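Local coordinates for protein glycerate dehydrogenase (PDB 6P2I) that reduces acyclic imino acids with NADPH, probably to D-amino acids such as the bound D-arginine, and belongs to the D-2-hydroxyacid dehydrogenase family, at residues T4-P9 with A48-T53; I70-S75 with K285-L290; D142-L147 with K192-S197; K167-N172 with T187-K192. All coordinates share one frame; numbering follows the deposited sequence.

Contact 1 of 4, residues T4-P9 with A48-T53; sequences TYIDKP and AIVEWT. With DAR (D-arginine), chain D.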
# COMPACT_ATOMS: atom_id res chain seq x y z
N THR A 4 28.04 21.92 15.53
CA THR A 4 26.96 22.84 15.19
C THR A 4 26.01 22.20 14.20
O THR A 4 26.41 21.85 13.09
CB THR A 4 27.50 24.15 14.61
OG1 THR A 4 28.40 24.74 15.54
CG2 THR A 4 26.34 25.11 14.36
N TYR A 5 24.74 22.08 14.59
CA TYR A 5 23.66 21.73 13.67
C TYR A 5 23.24 23.06 13.04
O TYR A 5 22.61 23.90 13.70
CB TYR A 5 22.54 21.03 14.42
CG TYR A 5 21.61 20.13 13.61
CD1 TYR A 5 20.96 20.59 12.48
CD2 TYR A 5 21.38 18.81 14.00
CE1 TYR A 5 20.08 19.77 11.74
CE2 TYR A 5 20.52 17.98 13.27
CZ TYR A 5 19.88 18.47 12.14
OH TYR A 5 19.02 17.66 11.43
N ILE A 6 23.64 23.29 11.78
CA ILE A 6 23.60 24.65 11.24
C ILE A 6 22.24 25.09 10.74
O ILE A 6 22.07 26.27 10.42
CB ILE A 6 24.62 24.84 10.10
CG1 ILE A 6 24.19 24.06 8.85
CG2 ILE A 6 26.03 24.48 10.58
CD1 ILE A 6 25.00 24.45 7.60
N ASP A 7 21.25 24.20 10.64
CA ASP A 7 19.94 24.60 10.17
C ASP A 7 18.88 23.74 10.86
O ASP A 7 19.20 22.82 11.62
CB ASP A 7 19.83 24.53 8.63
CG ASP A 7 20.32 23.20 8.03
OD1 ASP A 7 20.45 22.21 8.77
OD2 ASP A 7 20.60 23.17 6.81
N LYS A 8 17.61 24.09 10.64
CA LYS A 8 16.50 23.64 11.49
C LYS A 8 16.31 22.13 11.46
O LYS A 8 15.93 21.57 10.43
CB LYS A 8 15.20 24.34 11.05
CG LYS A 8 14.00 24.06 11.94
CD LYS A 8 12.86 25.01 11.62
CE LYS A 8 12.15 24.62 10.33
NZ LYS A 8 10.95 23.76 10.56
N PRO A 9 16.54 21.44 12.57
CA PRO A 9 16.37 19.98 12.55
C PRO A 9 14.91 19.60 12.48
O PRO A 9 14.06 20.20 13.16
CB PRO A 9 17.00 19.51 13.87
CG PRO A 9 17.76 20.72 14.42
CD PRO A 9 17.07 21.93 13.86
N ALA A 48 30.31 20.07 11.76
CA ALA A 48 29.03 20.66 11.38
C ALA A 48 28.07 19.56 10.99
O ALA A 48 28.48 18.53 10.46
CB ALA A 48 29.18 21.64 10.21
N ILE A 49 26.78 19.80 11.25
CA ILE A 49 25.68 18.92 10.84
C ILE A 49 24.73 19.76 9.99
O ILE A 49 24.40 20.89 10.35
CB ILE A 49 24.93 18.34 12.04
CG1 ILE A 49 25.90 17.66 13.01
CG2 ILE A 49 23.84 17.34 11.55
CD1 ILE A 49 25.39 17.58 14.43
N VAL A 50 24.29 19.20 8.86
CA VAL A 50 23.47 19.97 7.93
C VAL A 50 22.28 19.12 7.49
O VAL A 50 22.41 17.90 7.32
CB VAL A 50 24.31 20.46 6.73
CG1 VAL A 50 24.86 19.27 5.93
CG2 VAL A 50 23.49 21.38 5.85
N GLU A 51 21.13 19.77 7.32
CA GLU A 51 19.92 19.09 6.86
C GLU A 51 19.34 19.68 5.58
O GLU A 51 18.80 18.94 4.74
CB GLU A 51 18.84 19.10 7.95
CG GLU A 51 17.53 18.45 7.48
CD GLU A 51 16.55 18.12 8.58
OE1 GLU A 51 15.41 17.74 8.25
OE2 GLU A 51 16.91 18.22 9.77
N TRP A 52 19.43 21.00 5.41
CA TRP A 52 18.70 21.70 4.35
C TRP A 52 19.57 22.55 3.45
O TRP A 52 19.15 22.86 2.33
CB TRP A 52 17.65 22.64 4.95
CG TRP A 52 16.69 22.00 5.89
CD1 TRP A 52 16.77 21.95 7.26
CD2 TRP A 52 15.49 21.30 5.53
NE1 TRP A 52 15.68 21.27 7.76
CE2 TRP A 52 14.89 20.86 6.72
CE3 TRP A 52 14.88 21.01 4.30
CZ2 TRP A 52 13.69 20.13 6.72
CZ3 TRP A 52 13.69 20.30 4.31
CH2 TRP A 52 13.11 19.87 5.51
N THR A 53 20.75 22.96 3.89
CA THR A 53 21.44 24.08 3.28
C THR A 53 22.42 23.59 2.22
O THR A 53 23.28 22.76 2.51
CB THR A 53 22.16 24.90 4.35
OG1 THR A 53 21.18 25.35 5.29
CG2 THR A 53 22.90 26.08 3.75
N DAR D . 16.30 13.22 1.20
CA DAR D . 16.16 12.08 2.10
CB DAR D . 15.23 12.40 3.28
CG DAR D . 15.75 13.53 4.18
CD DAR D . 15.05 13.54 5.54
NE DAR D . 15.57 14.50 6.51
CZ DAR D . 16.07 14.09 7.68
NH1 DAR D . 16.53 12.85 7.82
NH2 DAR D . 16.11 14.92 8.73
C DAR D . 17.52 11.58 2.55
O DAR D . 17.70 11.04 3.65
OXT DAR D . 18.45 11.71 1.76

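Contact 2 of 4, residues I70-S75 with K285-L290; sequences ITITTS and KNMYEL. With DAR (D-arginine), chain D.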
# COMPACT_ATOMS: atom_id res chain seq x y z
N ILE A 70 28.69 16.45 8.61
CA ILE A 70 27.76 15.33 8.62
C ILE A 70 26.46 15.81 8.00
O ILE A 70 25.87 16.79 8.47
CB ILE A 70 27.52 14.81 10.04
CG1 ILE A 70 28.83 14.36 10.69
CG2 ILE A 70 26.43 13.72 10.04
CD1 ILE A 70 28.74 14.24 12.19
N THR A 71 25.99 15.11 6.95
CA THR A 71 24.63 15.32 6.50
C THR A 71 23.72 14.45 7.35
O THR A 71 24.04 13.28 7.59
CB THR A 71 24.45 14.99 5.01
OG1 THR A 71 24.69 13.59 4.77
CG2 THR A 71 25.38 15.85 4.15
N ILE A 72 22.65 15.04 7.88
CA ILE A 72 21.66 14.26 8.61
C ILE A 72 20.92 13.35 7.65
O ILE A 72 20.31 12.37 8.08
CB ILE A 72 20.68 15.17 9.38
CG1 ILE A 72 20.03 14.40 10.55
CG2 ILE A 72 19.61 15.71 8.45
CD1 ILE A 72 21.02 14.00 11.63
N THR A 73 21.00 13.64 6.36
CA THR A 73 20.32 12.91 5.30
C THR A 73 21.20 11.78 4.77
O THR A 73 22.41 11.76 4.95
CB THR A 73 19.98 13.86 4.16
OG1 THR A 73 21.19 14.51 3.72
CG2 THR A 73 18.99 14.90 4.63
N THR A 74 20.55 10.81 4.09
CA THR A 74 21.32 9.87 3.29
C THR A 74 21.82 10.53 2.01
O THR A 74 22.94 10.27 1.56
CB THR A 74 20.45 8.65 2.95
OG1 THR A 74 20.08 8.03 4.18
CG2 THR A 74 21.22 7.65 2.07
N SER A 75 21.00 11.39 1.42
CA SER A 75 21.43 12.14 0.24
C SER A 75 22.49 13.17 0.62
O SER A 75 22.51 13.70 1.73
CB SER A 75 20.23 12.83 -0.41
OG SER A 75 20.61 13.95 -1.17
N LYS A 285 16.61 5.99 14.43
CA LYS A 285 17.85 5.49 13.83
C LYS A 285 18.70 6.63 13.29
O LYS A 285 19.93 6.57 13.35
CB LYS A 285 17.53 4.50 12.71
CG LYS A 285 17.19 3.12 13.20
CD LYS A 285 16.65 2.27 12.03
CE LYS A 285 16.75 0.79 12.29
NZ LYS A 285 16.33 0.03 11.07
N ASN A 286 18.05 7.67 12.76
CA ASN A 286 18.77 8.83 12.25
C ASN A 286 19.63 9.44 13.35
O ASN A 286 20.78 9.82 13.11
CB ASN A 286 17.75 9.84 11.71
CG ASN A 286 18.33 10.87 10.73
OD1 ASN A 286 17.58 11.71 10.21
ND2 ASN A 286 19.64 10.82 10.48
N MET A 287 19.08 9.50 14.57
CA MET A 287 19.84 10.02 15.71
C MET A 287 20.98 9.09 16.08
O MET A 287 22.08 9.56 16.40
CB MET A 287 18.90 10.22 16.90
CG MET A 287 17.76 11.20 16.65
SD MET A 287 18.31 12.87 16.27
CE MET A 287 18.24 12.90 14.48
N TYR A 288 20.74 7.78 16.06
CA TYR A 288 21.81 6.84 16.37
C TYR A 288 22.96 6.97 15.38
O TYR A 288 24.13 6.88 15.77
CB TYR A 288 21.30 5.39 16.36
CG TYR A 288 20.14 5.04 17.28
CD1 TYR A 288 19.89 5.74 18.44
CD2 TYR A 288 19.31 3.96 16.97
CE1 TYR A 288 18.83 5.40 19.28
CE2 TYR A 288 18.25 3.61 17.79
CZ TYR A 288 18.01 4.33 18.94
OH TYR A 288 16.95 3.97 19.75
N GLU A 289 22.64 7.17 14.09
CA GLU A 289 23.68 7.31 13.08
C GLU A 289 24.44 8.61 13.25
O GLU A 289 25.67 8.64 13.14
CB GLU A 289 23.08 7.24 11.67
CG GLU A 289 22.70 5.80 11.28
CD GLU A 289 22.16 5.66 9.86
OE1 GLU A 289 21.59 6.63 9.32
OE2 GLU A 289 22.29 4.55 9.29
N LEU A 290 23.73 9.71 13.51
CA LEU A 290 24.39 10.98 13.78
C LEU A 290 25.38 10.85 14.92
O LEU A 290 26.52 11.34 14.84
CB LEU A 290 23.33 12.04 14.10
CG LEU A 290 23.86 13.34 14.67
CD1 LEU A 290 24.76 14.04 13.67
CD2 LEU A 290 22.71 14.23 15.08
N DAR D . 16.30 13.22 1.20
CA DAR D . 16.16 12.08 2.10
CB DAR D . 15.23 12.40 3.28
CG DAR D . 15.75 13.53 4.18
CD DAR D . 15.05 13.54 5.54
NE DAR D . 15.57 14.50 6.51
CZ DAR D . 16.07 14.09 7.68
NH1 DAR D . 16.53 12.85 7.82
NH2 DAR D . 16.11 14.92 8.73
C DAR D . 17.52 11.58 2.55
O DAR D . 17.70 11.04 3.65
OXT DAR D . 18.45 11.71 1.76

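Contact 3 of 4, residues D142-L147 with K192-S197; sequences DKTIGL and KSDIIS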
# COMPACT_ATOMS: atom_id res chain seq x y z
N ASP A 142 3.53 -11.89 -8.76
CA ASP A 142 4.02 -12.46 -10.02
C ASP A 142 4.36 -11.40 -11.06
O ASP A 142 4.75 -11.76 -12.18
CB ASP A 142 3.03 -13.47 -10.64
CG ASP A 142 3.02 -14.79 -9.90
OD1 ASP A 142 4.03 -15.11 -9.24
OD2 ASP A 142 2.00 -15.51 -9.98
N LYS A 143 4.24 -10.11 -10.73
CA LYS A 143 4.65 -9.07 -11.66
C LYS A 143 6.14 -8.83 -11.54
O LYS A 143 6.79 -9.25 -10.58
CB LYS A 143 3.89 -7.77 -11.41
CG LYS A 143 2.37 -7.94 -11.51
CD LYS A 143 1.94 -8.25 -12.93
CE LYS A 143 0.44 -8.45 -13.01
NZ LYS A 143 -0.02 -9.52 -12.07
N THR A 144 6.69 -8.12 -12.52
CA THR A 144 8.10 -7.79 -12.53
C THR A 144 8.28 -6.37 -12.03
O THR A 144 7.70 -5.43 -12.58
CB THR A 144 8.69 -7.92 -13.94
OG1 THR A 144 8.64 -9.29 -14.34
CG2 THR A 144 10.15 -7.42 -13.94
N ILE A 145 9.09 -6.21 -10.98
CA ILE A 145 9.46 -4.89 -10.48
C ILE A 145 10.91 -4.64 -10.84
O ILE A 145 11.77 -5.51 -10.62
CB ILE A 145 9.22 -4.76 -8.96
CG1 ILE A 145 9.63 -3.36 -8.49
CG2 ILE A 145 9.96 -5.85 -8.18
CD1 ILE A 145 9.15 -3.03 -7.08
N GLY A 146 11.18 -3.47 -11.41
CA GLY A 146 12.52 -3.12 -11.84
C GLY A 146 13.06 -2.00 -10.97
O GLY A 146 12.43 -0.94 -10.83
N LEU A 147 14.20 -2.24 -10.34
CA LEU A 147 14.78 -1.32 -9.36
C LEU A 147 15.98 -0.64 -10.00
O LEU A 147 16.98 -1.29 -10.31
CB LEU A 147 15.16 -2.08 -8.09
CG LEU A 147 14.02 -2.92 -7.49
CD1 LEU A 147 14.51 -3.79 -6.32
CD2 LEU A 147 12.89 -2.02 -7.04
N LYS A 192 10.66 -4.31 -19.67
CA LYS A 192 10.12 -5.54 -19.07
C LYS A 192 9.42 -5.32 -17.74
O LYS A 192 8.68 -6.21 -17.31
CB LYS A 192 11.24 -6.57 -18.87
CG LYS A 192 11.97 -6.99 -20.15
CD LYS A 192 11.06 -7.71 -21.12
CE LYS A 192 11.71 -9.00 -21.62
NZ LYS A 192 13.06 -8.77 -22.19
N SER A 193 9.60 -4.18 -17.09
CA SER A 193 9.06 -3.99 -15.75
C SER A 193 7.58 -3.63 -15.79
O SER A 193 7.15 -2.78 -16.57
CB SER A 193 9.81 -2.89 -14.99
OG SER A 193 11.19 -3.21 -14.87
N ASP A 194 6.81 -4.27 -14.93
CA ASP A 194 5.45 -3.82 -14.66
C ASP A 194 5.44 -2.65 -13.70
O ASP A 194 4.57 -1.78 -13.78
CB ASP A 194 4.64 -4.98 -14.11
CG ASP A 194 4.60 -6.14 -15.07
OD1 ASP A 194 4.13 -5.92 -16.20
OD2 ASP A 194 5.04 -7.26 -14.72
N ILE A 195 6.41 -2.64 -12.79
CA ILE A 195 6.58 -1.60 -11.79
C ILE A 195 8.04 -1.18 -11.83
O ILE A 195 8.93 -2.03 -11.86
CB ILE A 195 6.19 -2.10 -10.38
CG1 ILE A 195 4.72 -2.57 -10.37
CG2 ILE A 195 6.44 -1.02 -9.34
CD1 ILE A 195 4.47 -3.84 -9.57
N ILE A 196 8.29 0.13 -11.87
CA ILE A 196 9.65 0.66 -11.88
C ILE A 196 9.79 1.55 -10.66
O ILE A 196 8.93 2.39 -10.41
CB ILE A 196 9.94 1.45 -13.16
CG1 ILE A 196 9.83 0.55 -14.39
CG2 ILE A 196 11.33 2.12 -13.08
CD1 ILE A 196 9.59 1.29 -15.69
N SER A 197 10.87 1.36 -9.90
CA SER A 197 11.12 2.17 -8.71
C SER A 197 12.56 2.66 -8.70
O SER A 197 13.49 1.86 -8.90
CB SER A 197 10.80 1.39 -7.43
OG SER A 197 10.78 2.24 -6.30

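Contact 4 of 4, residues K167-N172 with T187-K192; sequences KVIGLN and TELMKK. With NAP (NADP nicotinamide-adenine-dinucleotide phosphate), chain C.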
# COMPACT_ATOMS: atom_id res chain seq x y z
N LYS A 167 8.79 -10.97 -9.45
CA LYS A 167 10.07 -11.10 -10.14
C LYS A 167 10.80 -9.78 -10.00
O LYS A 167 10.25 -8.73 -10.35
CB LYS A 167 9.88 -11.45 -11.61
CG LYS A 167 8.62 -12.26 -11.88
CD LYS A 167 8.86 -13.36 -12.90
CE LYS A 167 7.66 -14.29 -13.00
NZ LYS A 167 7.92 -15.43 -13.91
N VAL A 168 12.02 -9.81 -9.46
CA VAL A 168 12.78 -8.59 -9.20
C VAL A 168 13.93 -8.51 -10.18
O VAL A 168 14.78 -9.41 -10.23
CB VAL A 168 13.29 -8.55 -7.75
CG1 VAL A 168 13.99 -7.22 -7.48
CG2 VAL A 168 12.13 -8.77 -6.78
N ILE A 169 13.97 -7.42 -10.94
CA ILE A 169 15.12 -7.10 -11.78
C ILE A 169 15.63 -5.73 -11.35
O ILE A 169 14.97 -4.99 -10.62
CB ILE A 169 14.80 -7.16 -13.29
CG1 ILE A 169 13.86 -6.02 -13.70
CG2 ILE A 169 14.22 -8.54 -13.68
CD1 ILE A 169 13.46 -6.05 -15.17
N GLY A 170 16.84 -5.39 -11.78
CA GLY A 170 17.41 -4.16 -11.28
C GLY A 170 18.74 -3.86 -11.93
O GLY A 170 19.25 -4.63 -12.75
N LEU A 171 19.29 -2.71 -11.56
CA LEU A 171 20.57 -2.31 -12.11
C LEU A 171 21.30 -1.43 -11.12
O LEU A 171 20.68 -0.74 -10.30
CB LEU A 171 20.42 -1.56 -13.45
CG LEU A 171 19.74 -0.20 -13.53
CD1 LEU A 171 20.73 0.92 -13.29
CD2 LEU A 171 19.13 -0.01 -14.90
N ASN A 172 22.62 -1.49 -11.20
CA ASN A 172 23.48 -0.61 -10.44
C ASN A 172 24.56 -0.11 -11.40
O ASN A 172 24.50 -0.35 -12.61
CB ASN A 172 24.04 -1.31 -9.20
CG ASN A 172 24.88 -2.55 -9.53
OD1 ASN A 172 25.29 -2.75 -10.67
ND2 ASN A 172 25.12 -3.38 -8.52
N THR A 187 17.52 -0.18 -20.61
CA THR A 187 16.56 -0.36 -21.69
C THR A 187 15.70 -1.59 -21.45
O THR A 187 14.46 -1.52 -21.53
CB THR A 187 17.31 -0.48 -23.03
OG1 THR A 187 17.95 0.76 -23.33
CG2 THR A 187 16.35 -0.82 -24.16
N GLU A 188 16.33 -2.72 -21.13
CA GLU A 188 15.54 -3.91 -20.79
C GLU A 188 14.69 -3.67 -19.55
O GLU A 188 13.54 -4.10 -19.50
CB GLU A 188 16.45 -5.12 -20.58
CG GLU A 188 15.63 -6.38 -20.33
CD GLU A 188 16.47 -7.63 -20.26
OE1 GLU A 188 17.71 -7.53 -20.37
OE2 GLU A 188 15.88 -8.72 -20.10
N LEU A 189 15.23 -2.98 -18.55
CA LEU A 189 14.43 -2.73 -17.36
C LEU A 189 13.16 -1.96 -17.71
O LEU A 189 12.07 -2.31 -17.25
CB LEU A 189 15.24 -1.95 -16.32
CG LEU A 189 14.62 -1.84 -14.92
CD1 LEU A 189 15.72 -1.80 -13.87
CD2 LEU A 189 13.68 -0.61 -14.78
N MET A 190 13.29 -0.91 -18.52
CA MET A 190 12.13 -0.11 -18.88
C MET A 190 11.14 -0.92 -19.72
O MET A 190 9.93 -0.72 -19.58
CB MET A 190 12.56 1.15 -19.64
CG MET A 190 13.49 2.07 -18.85
SD MET A 190 12.77 2.68 -17.32
CE MET A 190 11.58 3.87 -17.93
N LYS A 191 11.64 -1.83 -20.56
CA LYS A 191 10.74 -2.60 -21.42
C LYS A 191 10.00 -3.67 -20.63
O LYS A 191 8.82 -3.94 -20.90
CB LYS A 191 11.53 -3.26 -22.55
CG LYS A 191 11.96 -2.33 -23.67
CD LYS A 191 12.82 -3.10 -24.67
CE LYS A 191 13.25 -2.23 -25.83
NZ LYS A 191 14.35 -2.88 -26.62
N LYS A 192 10.66 -4.31 -19.67
CA LYS A 192 10.12 -5.54 -19.07
C LYS A 192 9.42 -5.32 -17.74
O LYS A 192 8.68 -6.21 -17.31
CB LYS A 192 11.24 -6.57 -18.87
CG LYS A 192 11.97 -6.99 -20.15
CD LYS A 192 11.06 -7.71 -21.12
CE LYS A 192 11.71 -9.00 -21.62
NZ LYS A 192 13.06 -8.77 -22.19
PA NAP C . 22.92 3.45 -1.89
O1A NAP C . 24.15 4.31 -2.12
O2A NAP C . 22.97 2.35 -0.86
O5B NAP C . 22.52 2.78 -3.28
C5B NAP C . 22.58 3.52 -4.50
C4B NAP C . 22.35 2.54 -5.64
O4B NAP C . 22.31 3.29 -6.85
C3B NAP C . 23.51 1.54 -5.78
O3B NAP C . 23.00 0.31 -6.34
C2B NAP C . 24.40 2.19 -6.81
O2B NAP C . 25.20 1.25 -7.52
C1B NAP C . 23.33 2.78 -7.72
N9A NAP C . 23.89 3.82 -8.60
C8A NAP C . 24.64 4.88 -8.23
N7A NAP C . 24.99 5.60 -9.32
C5A NAP C . 24.47 4.97 -10.39
C6A NAP C . 24.46 5.20 -11.85
N6A NAP C . 25.10 6.27 -12.39
N1A NAP C . 23.79 4.31 -12.62
C2A NAP C . 23.15 3.24 -12.10
N3A NAP C . 23.11 2.97 -10.78
C4A NAP C . 23.75 3.80 -9.91
O3 NAP C . 21.72 4.50 -1.64
PN NAP C . 20.36 4.25 -0.81
O1N NAP C . 20.65 4.26 0.67
O2N NAP C . 19.62 3.06 -1.39
O5D NAP C . 19.58 5.61 -1.16
C5D NAP C . 19.25 5.93 -2.52
C4D NAP C . 18.61 7.31 -2.60
O4D NAP C . 17.36 7.29 -1.92
C3D NAP C . 19.38 8.41 -1.88
O3D NAP C . 20.46 8.93 -2.67
C2D NAP C . 18.29 9.43 -1.61
O2D NAP C . 18.29 10.42 -2.65
C1D NAP C . 16.99 8.62 -1.62
N1N NAP C . 16.32 8.70 -0.31
C2N NAP C . 15.06 9.14 -0.24
C3N NAP C . 14.40 9.24 0.98
C7N NAP C . 12.99 9.77 1.04
O7N NAP C . 12.54 10.15 2.12
N7N NAP C . 12.26 9.88 -0.08
C4N NAP C . 15.08 8.87 2.14
C5N NAP C . 16.40 8.42 2.05
C6N NAP C . 16.99 8.34 0.79
P2B NAP C . 26.64 0.74 -7.00
O1X NAP C . 27.45 1.99 -6.74
O2X NAP C . 26.35 -0.03 -5.74
O3X NAP C . 27.11 -0.14 -8.12

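Contact 1 of 4, residues T4-P9 with A48-T53
The carboxylate of D7 reaches across to the backbone of the segment A48-T53 and grips three consecutive residues just beyond strand 47-50, the neighbour of strand 2-5 in the parallel sheet of the substrate-binding domain. Its OD1 accepts from E51 N at 2.9 Å with the syn lone pair, while OD2 takes W52 N from above the carboxylate plane and T53 OG1 on the anti side, the latter at 2.7 Å. An aspartate suits the place because its short side chain, with CG wedged between backbone N and carbonyl carbon (chi1 49°), carries two acceptors straight to a bend in the chain. One residue on, K8 O receives W52 NE1 at 2.7 Å, in the plane of the indole. Behind these bonds, the two strands are joined by I49 N to T4 O and I6 N to I49 O. Y5 OH donates to E51 OE2 at 2.7 Å, and E51 OE1 takes the guanidinium NH2 of D-arginine at 2.9 Å, with T10 OG1 as a further partner; the tyrosine is thus a second-shell residue that fixes the carboxylate meeting the bound D-arginine. A phenylalanine at Y5 would probably leave OE2 without this donor and the glutamate freer to turn away from the guanidinium. The phenol ring is sandwiched: I49 CG2 lies over one face in a CH-pi contact, offset toward the rim, and P9 CG covers the centre of the other. I6 and V50 lie side by side, pointing the same way, with I6 CD1 3.8 Å from V50 CG2.

Contact 2 of 4, residues I70-S75 with K285-L290
I72 and N286 meet where the end of a strand faces a long helix near the C terminus, in a buried contact that forms one wall of the D-arginine pocket. N286 ND2 donates to I72 O at 2.9 Å, in the carbonyl plane and on a lone pair, with the acceptor close to the plane of the amide. The same amide turns its other end to the ligand, OD1 receiving the guanidinium NH1 at 2.8 Å. Asparagine suits the place because one flat group offers a donor to the protein and an acceptor to the ligand, and the bond to I72 fixes which end faces which. An aspartate in its place would probably lose the bond to I72 O and set two oxygens against each other there. The strand 68-71 belongs to the parallel sheet of the substrate-binding domain, and helix 280-298, late in the chain, returns to pack on it. CG1 of I72 stands anti to the backbone N (chi1 -158°), beside the amide of N286; beyond it chi2 of 66° turns CD1 to L290 CD2, 3.8 Å away, and CD1 is also 4.1 Å from M287 CE. I70 CG2 meets L290 CD1, the side chains at about a right angle. I70 at the end of the strand and I72 just beyond it set branched apolar side chains against the leucine of the helix. Past I72 the chain presents two amides to the carboxylate of D-arginine: T74 N donates to O and S75 N to OXT, at 2.9 and 2.6 Å. Between them and the guanidinium, T73 CG2 touches CG of the ligand at 3.5 Å.

Contact 3 of 4, residues D142-L147 with K192-S197
D194 holds the backbone of T144 with both its own backbone and its carboxylate, at the start of two parallel strands. T144 N points almost straight at D194 OD2, a 2.9 Å bond with an N-H...O angle of 178° that uses the anti lone pair. T144 O accepts twice in return, from D194 N at 2.8 Å and from I195 N at 3.1 Å. Aspartate suits this turn: with CG anti to its own carbonyl carbon (chi1 -59°), the carboxylate can reach back to the neighbouring backbone. Its other oxygen, OD1, forms a salt bridge with K219, so both ends of the group are occupied. K143 CB packs at 3.5 Å from D194 OD2, but its amine leads off to E139 O and to E281 of the second subunit.

Further along, G146 N bonds to I195 O and S197 N to G146 O. S193 OG lies 3.3 Å from G146 CA, where the side chain of any larger residue would collide with it; this hydroxyl is itself bonded to L189 O. On the face carrying I145 and I195, I145 CG1 packs 4.0 Å from I195 CG2, and helix 152-163 covers I145 and L147. The parallel pairing joins the first and fourth strands of the domain, the central pair about which the two halves of a Rossmann fold are built.

Contact 4 of 4, residues K167-N172 with T187-K192
In the Rossmann-type, NADP-binding domain, helix 186-192 lies against strand 167-171, and L189 faces I169 and L171 across the interface. The short axes approach to 8.8 Å and run roughly antiparallel, at 148°. L189 does most of the touching. Its CG is anti to the backbone N (chi1 -169°) and heads for the strand. Its CD1 comes 3.9 Å from G170 CA and 4.0 Å from L171 CD2; the leucine side chains cross at about a right angle. This methyl rests on G170 CA on the side of the strand away from where a CB would point. I169 reaches toward the helix with CD1, which meets L189 CA at 4.1 Å and, at the last turn, K192 CB at 4.3 Å. Only the aliphatic base of K192 takes part: its amine leads away into a long, weak ion pair with E188 OE2 on the same helix, as suits a lysine at the exposed end of the helix. S193, just past the helix, also packs on I169.

The other side of L171 belongs to the cofactor. While CD2 meets the helix, CD1 lies 3.6 Å from C2A of the adenine, so one branched side chain serves both. N172 follows at the strand end, its CB 3.3 Å from O2B, the oxygen that links the ribose to the 2'-phosphate; its amide is held by R176 O and, weakly, by K175 N. No hydrogen bond crosses between strand and helix, so the joint rests on apolar carbon contacts, and the adenine edge at C2A meets a methyl rather than a polar partner here.

From the N terminus, contact 1 closes first, bringing the strands 2-5 and 47-50 together. Strand 68-71 comes next in the same sheet, its backbone bonded to A48 and V50, and opens contact 2, which closes only when helix 280-298 returns. That long loop holds the whole of contacts 3 and 4, with contact 4 nested inside contact 3; the two share K192 and are joined by bonds between K143, I145 and K167. Contacts 1 and 2 both touch D-arginine in the substrate-binding domain, whereas 3 and 4 build the cofactor domain on the opposite side of the chain's centre, about 30 Å between centres from contact 2.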